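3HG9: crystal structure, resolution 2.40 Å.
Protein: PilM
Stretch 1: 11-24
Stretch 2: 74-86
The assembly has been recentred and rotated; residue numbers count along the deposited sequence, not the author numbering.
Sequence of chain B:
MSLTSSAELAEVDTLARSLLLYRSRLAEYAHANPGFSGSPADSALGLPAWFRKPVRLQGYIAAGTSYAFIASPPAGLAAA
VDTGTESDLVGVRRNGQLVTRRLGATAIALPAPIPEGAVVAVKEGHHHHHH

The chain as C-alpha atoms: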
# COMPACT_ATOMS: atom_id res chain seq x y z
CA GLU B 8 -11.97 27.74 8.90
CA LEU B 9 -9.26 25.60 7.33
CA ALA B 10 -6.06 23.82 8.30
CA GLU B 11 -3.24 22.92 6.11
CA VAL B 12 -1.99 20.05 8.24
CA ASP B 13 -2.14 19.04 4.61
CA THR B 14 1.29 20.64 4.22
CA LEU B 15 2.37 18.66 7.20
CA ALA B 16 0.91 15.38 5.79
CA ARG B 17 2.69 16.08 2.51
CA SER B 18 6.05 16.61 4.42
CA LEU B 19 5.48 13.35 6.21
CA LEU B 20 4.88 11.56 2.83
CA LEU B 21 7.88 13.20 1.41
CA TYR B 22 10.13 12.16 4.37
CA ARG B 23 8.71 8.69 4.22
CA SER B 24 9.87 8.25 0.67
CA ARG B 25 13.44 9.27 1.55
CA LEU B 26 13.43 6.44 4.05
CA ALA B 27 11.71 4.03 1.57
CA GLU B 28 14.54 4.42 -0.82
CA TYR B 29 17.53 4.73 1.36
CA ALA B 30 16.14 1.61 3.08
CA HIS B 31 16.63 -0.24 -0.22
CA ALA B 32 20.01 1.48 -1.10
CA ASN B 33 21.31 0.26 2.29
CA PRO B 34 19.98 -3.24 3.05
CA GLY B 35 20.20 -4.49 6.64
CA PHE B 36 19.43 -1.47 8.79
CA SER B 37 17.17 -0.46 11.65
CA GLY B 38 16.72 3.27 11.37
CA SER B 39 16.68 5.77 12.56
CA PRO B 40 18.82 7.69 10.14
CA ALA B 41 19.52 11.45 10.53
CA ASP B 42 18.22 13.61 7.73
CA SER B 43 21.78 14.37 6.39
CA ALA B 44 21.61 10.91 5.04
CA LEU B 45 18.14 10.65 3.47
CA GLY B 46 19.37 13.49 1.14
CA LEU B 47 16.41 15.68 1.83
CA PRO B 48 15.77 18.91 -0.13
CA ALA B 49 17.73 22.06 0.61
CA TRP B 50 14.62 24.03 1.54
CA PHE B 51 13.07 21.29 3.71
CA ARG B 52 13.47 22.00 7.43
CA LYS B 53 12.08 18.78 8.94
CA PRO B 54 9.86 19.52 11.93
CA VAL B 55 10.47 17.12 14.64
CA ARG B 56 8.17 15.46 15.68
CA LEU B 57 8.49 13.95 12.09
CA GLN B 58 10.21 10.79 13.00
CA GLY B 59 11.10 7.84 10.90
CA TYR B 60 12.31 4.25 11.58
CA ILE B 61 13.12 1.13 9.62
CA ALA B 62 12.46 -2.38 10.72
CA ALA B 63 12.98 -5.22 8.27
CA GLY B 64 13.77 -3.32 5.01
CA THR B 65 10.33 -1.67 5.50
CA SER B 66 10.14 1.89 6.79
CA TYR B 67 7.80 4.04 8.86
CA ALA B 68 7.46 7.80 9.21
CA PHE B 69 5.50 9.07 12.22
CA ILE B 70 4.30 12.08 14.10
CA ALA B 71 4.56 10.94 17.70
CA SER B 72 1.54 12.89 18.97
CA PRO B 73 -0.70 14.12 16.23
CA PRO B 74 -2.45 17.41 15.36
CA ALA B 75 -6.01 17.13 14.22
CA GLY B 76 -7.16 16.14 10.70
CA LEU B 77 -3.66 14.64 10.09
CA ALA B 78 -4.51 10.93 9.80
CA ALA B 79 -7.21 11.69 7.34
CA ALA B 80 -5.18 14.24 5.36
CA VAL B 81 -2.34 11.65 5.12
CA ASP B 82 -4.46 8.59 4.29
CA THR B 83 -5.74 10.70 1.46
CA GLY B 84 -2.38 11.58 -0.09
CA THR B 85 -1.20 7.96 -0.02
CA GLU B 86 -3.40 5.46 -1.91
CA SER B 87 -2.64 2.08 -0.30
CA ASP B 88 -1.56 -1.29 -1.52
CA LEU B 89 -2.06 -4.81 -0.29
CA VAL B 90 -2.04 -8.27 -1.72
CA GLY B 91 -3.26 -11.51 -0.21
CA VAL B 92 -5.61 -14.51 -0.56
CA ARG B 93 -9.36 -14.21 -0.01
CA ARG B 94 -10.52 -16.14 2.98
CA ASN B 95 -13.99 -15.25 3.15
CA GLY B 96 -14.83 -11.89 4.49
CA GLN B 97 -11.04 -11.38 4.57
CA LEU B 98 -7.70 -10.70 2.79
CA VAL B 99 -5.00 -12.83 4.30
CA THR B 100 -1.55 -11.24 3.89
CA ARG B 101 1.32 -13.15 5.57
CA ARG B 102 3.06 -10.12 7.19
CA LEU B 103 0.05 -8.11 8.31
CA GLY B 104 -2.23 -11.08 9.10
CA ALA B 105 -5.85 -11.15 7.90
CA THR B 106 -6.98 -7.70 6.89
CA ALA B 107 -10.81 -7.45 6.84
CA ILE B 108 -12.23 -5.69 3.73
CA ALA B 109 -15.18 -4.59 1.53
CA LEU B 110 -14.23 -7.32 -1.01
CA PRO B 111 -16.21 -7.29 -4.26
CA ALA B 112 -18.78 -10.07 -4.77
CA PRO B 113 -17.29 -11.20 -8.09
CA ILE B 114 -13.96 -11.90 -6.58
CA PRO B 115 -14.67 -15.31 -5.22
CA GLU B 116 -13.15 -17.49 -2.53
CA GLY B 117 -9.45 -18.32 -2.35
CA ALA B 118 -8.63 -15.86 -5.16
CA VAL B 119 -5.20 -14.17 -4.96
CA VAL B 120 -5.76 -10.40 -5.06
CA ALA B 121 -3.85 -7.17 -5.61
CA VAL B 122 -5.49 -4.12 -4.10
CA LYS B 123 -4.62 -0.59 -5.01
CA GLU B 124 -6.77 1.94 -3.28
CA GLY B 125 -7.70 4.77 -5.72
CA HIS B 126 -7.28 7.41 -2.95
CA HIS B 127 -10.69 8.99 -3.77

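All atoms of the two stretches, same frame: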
# COMPACT_ATOMS: atom_id res chain seq x y z
N GLU B 11 -4.03 23.59 7.07
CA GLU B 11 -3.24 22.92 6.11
C GLU B 11 -2.14 22.02 6.75
O GLU B 11 -1.01 21.93 6.28
CB GLU B 11 -2.77 23.90 5.03
CG GLU B 11 -3.76 23.97 3.84
CD GLU B 11 -3.21 23.22 2.59
OE1 GLU B 11 -2.05 23.52 2.18
OE2 GLU B 11 -3.93 22.36 2.02
N VAL B 12 -2.56 21.34 7.81
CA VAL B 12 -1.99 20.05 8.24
C VAL B 12 -1.75 19.17 7.04
O VAL B 12 -1.10 18.12 7.13
CB VAL B 12 -2.89 19.30 9.27
CG1 VAL B 12 -3.17 20.21 10.44
CG2 VAL B 12 -4.23 18.78 8.67
N ASP B 13 -2.26 19.65 5.91
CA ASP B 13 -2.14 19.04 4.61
C ASP B 13 -0.71 19.26 4.05
O ASP B 13 -0.16 18.42 3.29
CB ASP B 13 -3.24 19.65 3.75
CG ASP B 13 -4.58 19.78 4.55
OD1 ASP B 13 -5.22 18.72 4.82
OD2 ASP B 13 -4.97 20.94 4.94
N THR B 14 -0.11 20.38 4.46
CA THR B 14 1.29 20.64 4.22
C THR B 14 2.07 19.66 5.12
O THR B 14 2.99 18.96 4.71
CB THR B 14 1.59 22.07 4.69
OG1 THR B 14 1.28 23.00 3.65
CG2 THR B 14 3.07 22.25 5.12
N LEU B 15 1.71 19.59 6.36
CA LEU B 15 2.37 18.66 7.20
C LEU B 15 2.28 17.16 6.75
O LEU B 15 3.25 16.39 6.93
CB LEU B 15 1.80 18.84 8.59
CG LEU B 15 2.54 18.01 9.61
CD1 LEU B 15 3.99 18.45 9.64
CD2 LEU B 15 1.88 18.10 11.03
N ALA B 16 1.12 16.75 6.24
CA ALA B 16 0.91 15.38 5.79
C ALA B 16 1.78 15.09 4.57
O ALA B 16 2.46 14.07 4.53
CB ALA B 16 -0.58 15.15 5.44
N ARG B 17 1.75 16.01 3.61
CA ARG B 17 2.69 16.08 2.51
C ARG B 17 4.22 16.00 2.90
O ARG B 17 4.98 15.22 2.28
CB ARG B 17 2.37 17.35 1.67
CG ARG B 17 1.29 17.10 0.54
CD ARG B 17 1.13 18.33 -0.40
NE ARG B 17 0.99 18.07 -1.86
CZ ARG B 17 -0.16 17.81 -2.50
NH1 ARG B 17 -1.32 17.75 -1.83
NH2 ARG B 17 -0.18 17.57 -3.82
N SER B 18 4.66 16.74 3.92
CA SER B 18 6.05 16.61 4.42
C SER B 18 6.31 15.19 4.98
O SER B 18 7.29 14.52 4.63
CB SER B 18 6.30 17.66 5.53
OG SER B 18 5.92 18.98 5.09
N LEU B 19 5.41 14.72 5.83
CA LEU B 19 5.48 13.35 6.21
C LEU B 19 5.70 12.43 4.96
O LEU B 19 6.65 11.64 4.91
CB LEU B 19 4.21 12.97 6.96
CG LEU B 19 4.35 11.56 7.57
CD1 LEU B 19 3.63 11.56 8.94
CD2 LEU B 19 3.74 10.45 6.70
N LEU B 20 4.83 12.54 3.96
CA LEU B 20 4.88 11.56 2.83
C LEU B 20 6.22 11.68 2.16
O LEU B 20 6.90 10.68 1.78
CB LEU B 20 3.76 11.82 1.83
CG LEU B 20 2.56 11.37 2.58
CD1 LEU B 20 1.28 11.52 1.79
CD2 LEU B 20 2.81 9.91 3.09
N LEU B 21 6.64 12.93 2.05
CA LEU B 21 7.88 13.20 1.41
C LEU B 21 9.06 12.62 2.19
O LEU B 21 10.03 12.13 1.58
CB LEU B 21 7.98 14.70 1.30
CG LEU B 21 9.21 15.22 0.63
CD1 LEU B 21 8.77 16.63 0.28
CD2 LEU B 21 10.43 15.19 1.58
N TYR B 22 9.02 12.70 3.52
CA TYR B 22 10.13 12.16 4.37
C TYR B 22 10.12 10.66 4.28
O TYR B 22 11.15 10.00 4.05
CB TYR B 22 9.88 12.52 5.80
CG TYR B 22 10.93 12.12 6.79
CD1 TYR B 22 12.04 12.91 7.03
CD2 TYR B 22 10.73 10.99 7.61
CE1 TYR B 22 13.03 12.51 8.02
CE2 TYR B 22 11.67 10.61 8.61
CZ TYR B 22 12.81 11.35 8.79
OH TYR B 22 13.69 10.96 9.78
N ARG B 23 8.91 10.12 4.40
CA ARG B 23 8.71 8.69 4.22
C ARG B 23 9.44 8.14 2.99
O ARG B 23 10.11 7.07 3.03
CB ARG B 23 7.20 8.33 4.14
CG ARG B 23 7.01 6.79 4.16
CD ARG B 23 5.60 6.35 4.16
NE ARG B 23 5.04 6.29 2.81
CZ ARG B 23 3.85 5.76 2.51
NH1 ARG B 23 3.13 5.24 3.49
NH2 ARG B 23 3.38 5.76 1.23
N SER B 24 9.31 8.83 1.87
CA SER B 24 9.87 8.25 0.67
C SER B 24 11.37 8.25 0.67
O SER B 24 11.98 7.37 0.07
CB SER B 24 9.33 8.99 -0.54
OG SER B 24 8.00 8.66 -0.72
N PRO B 74 -1.56 16.26 15.54
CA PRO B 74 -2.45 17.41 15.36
C PRO B 74 -3.66 16.91 14.72
O PRO B 74 -3.63 15.79 14.27
CB PRO B 74 -1.70 18.27 14.35
CG PRO B 74 -0.28 18.03 14.69
CD PRO B 74 -0.23 16.53 14.95
N ALA B 75 -4.73 17.70 14.65
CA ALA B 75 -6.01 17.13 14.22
C ALA B 75 -6.29 17.28 12.74
O ALA B 75 -5.98 18.29 12.14
CB ALA B 75 -7.16 17.68 15.07
N GLY B 76 -6.91 16.24 12.16
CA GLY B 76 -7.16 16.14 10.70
C GLY B 76 -5.99 15.56 9.92
O GLY B 76 -6.00 15.61 8.69
N LEU B 77 -5.01 14.98 10.63
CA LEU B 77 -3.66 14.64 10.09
C LEU B 77 -3.63 13.23 9.56
O LEU B 77 -2.92 12.94 8.57
CB LEU B 77 -2.54 14.76 11.18
CG LEU B 77 -1.18 14.15 10.75
CD1 LEU B 77 -0.39 14.95 9.70
CD2 LEU B 77 -0.25 13.83 11.88
N ALA B 78 -4.34 12.33 10.26
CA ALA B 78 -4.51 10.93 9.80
C ALA B 78 -5.22 11.00 8.48
O ALA B 78 -4.69 10.61 7.40
CB ALA B 78 -5.33 10.15 10.81
N ALA B 79 -6.42 11.55 8.54
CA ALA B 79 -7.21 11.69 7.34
C ALA B 79 -6.34 12.26 6.24
O ALA B 79 -5.99 11.55 5.28
CB ALA B 79 -8.40 12.57 7.61
N ALA B 80 -5.94 13.52 6.39
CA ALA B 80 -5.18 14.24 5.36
C ALA B 80 -4.07 13.39 4.78
O ALA B 80 -3.76 13.53 3.59
CB ALA B 80 -4.62 15.52 5.93
N VAL B 81 -3.45 12.52 5.59
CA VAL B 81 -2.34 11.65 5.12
C VAL B 81 -2.82 10.42 4.38
O VAL B 81 -2.19 9.99 3.42
CB VAL B 81 -1.51 11.10 6.29
CG1 VAL B 81 -0.67 9.91 5.81
CG2 VAL B 81 -0.61 12.24 6.90
N ASP B 82 -3.88 9.80 4.89
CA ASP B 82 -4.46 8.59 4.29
C ASP B 82 -4.83 8.97 2.86
O ASP B 82 -4.47 8.30 1.88
CB ASP B 82 -5.66 8.25 5.18
CG ASP B 82 -6.51 7.12 4.68
OD1 ASP B 82 -6.15 5.92 4.95
OD2 ASP B 82 -7.63 7.44 4.17
N THR B 83 -5.44 10.13 2.74
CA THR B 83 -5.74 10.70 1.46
C THR B 83 -4.58 10.76 0.49
O THR B 83 -4.69 10.27 -0.61
CB THR B 83 -6.30 12.11 1.65
OG1 THR B 83 -6.79 12.21 3.01
CG2 THR B 83 -7.41 12.34 0.66
N GLY B 84 -3.47 11.39 0.86
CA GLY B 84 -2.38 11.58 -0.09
C GLY B 84 -1.55 10.35 -0.37
O GLY B 84 -0.49 10.44 -1.00
N THR B 85 -2.02 9.18 0.06
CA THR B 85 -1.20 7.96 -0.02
C THR B 85 -1.66 6.99 -1.12
O THR B 85 -0.89 6.70 -2.03
CB THR B 85 -1.05 7.23 1.35
OG1 THR B 85 -2.30 7.19 2.03
CG2 THR B 85 -0.03 7.96 2.26
N GLU B 86 -2.90 6.52 -1.04
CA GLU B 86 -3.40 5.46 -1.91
C GLU B 86 -3.62 4.15 -1.15
O GLU B 86 -4.71 3.95 -0.57
CB GLU B 86 -2.52 5.20 -3.11
CG GLU B 86 -2.93 5.94 -4.33
CD GLU B 86 -2.51 5.15 -5.54
OE1 GLU B 86 -2.50 5.71 -6.68
OE2 GLU B 86 -2.18 3.95 -5.33

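How do the two stretches lie against each other? Each is built around a helix, residues 12-24 in the first and 77-83 in the second, and their axes approach to 8.7 Å with an angle of 54° between their N-to-C directions. The backbones come closest at Ala16 and Val81, whose CA atoms are 5.0 Å apart; the CA atoms of Asp13 and Ala80 are 5.7 Å apart. No hydrogen bond crosses the contact. Each helix satisfies its backbone internally, as in Ala16 N to Val12 O (2.8 Å) and Val81 N to Leu77 O (3.1 Å), so what joins them is largely apolar packing.

What does the segment leading into the second helix contribute? Pro74 offers its ring to Leu15, with CG 4.3 Å from Leu15 CD2. Val12 then lies along the backbone that follows: its CG1 is 3.8 Å from Ala75 O, and its CG2 is 3.6 Å from Gly76 O. These are van der Waals contacts, since a methyl group offers a carbonyl oxygen no conventional hydrogen bond. Gly76 occupies the N-cap position with a positive phi of 86°, a conformation that glycine adopts readily.

Which side chains of the second helix fill the space between the axes? The CA-to-CB bond of Leu77 points sideways, but its end comes nearer, placing CD1 4.1 Å from Leu15 CD2 and 4.3 Å from Ala16 CB. The CA-to-CB bond of Ala80 points toward the first stretch; its CB lies 4.1 Å from Ala16 CB and 4.3 Å from Val12 CG2, and also 3.4 Å from Asp13 OD1, a van der Waals contact between a carboxylate oxygen and a methyl group, which has no proton to donate to it in a conventional hydrogen bond. Val81 makes the tightest apolar contact, its CG2 only 3.3 Å from Ala16 CB, which is tight for two methyl carbons. The single methyl of Ala16 thus meets Leu77, Ala80 and Val81.

How does the contact end beyond the helix? Leu20 takes over from Ala16. Its CD2 is 4.4 Å from Val81 CG1, its CD1 is 3.5 Å from Gly84 O, and CD2 also reaches Thr85 CG2 at 3.5 Å. At Gly84 the chain leaves helical geometry, and an ideal CB there would sit a tight 3.3 Å from Leu20 CD1. Thr85 divides its chemistry: OG1 donates a very short hydrogen bond to Asp82 O (2.4 Å) within its own stretch, while the methyl turns to Leu20. Arg23 NH2 is 4.2 Å from Thr85 CG2, and this nitrogen is hydrogen-bonded elsewhere in the structure.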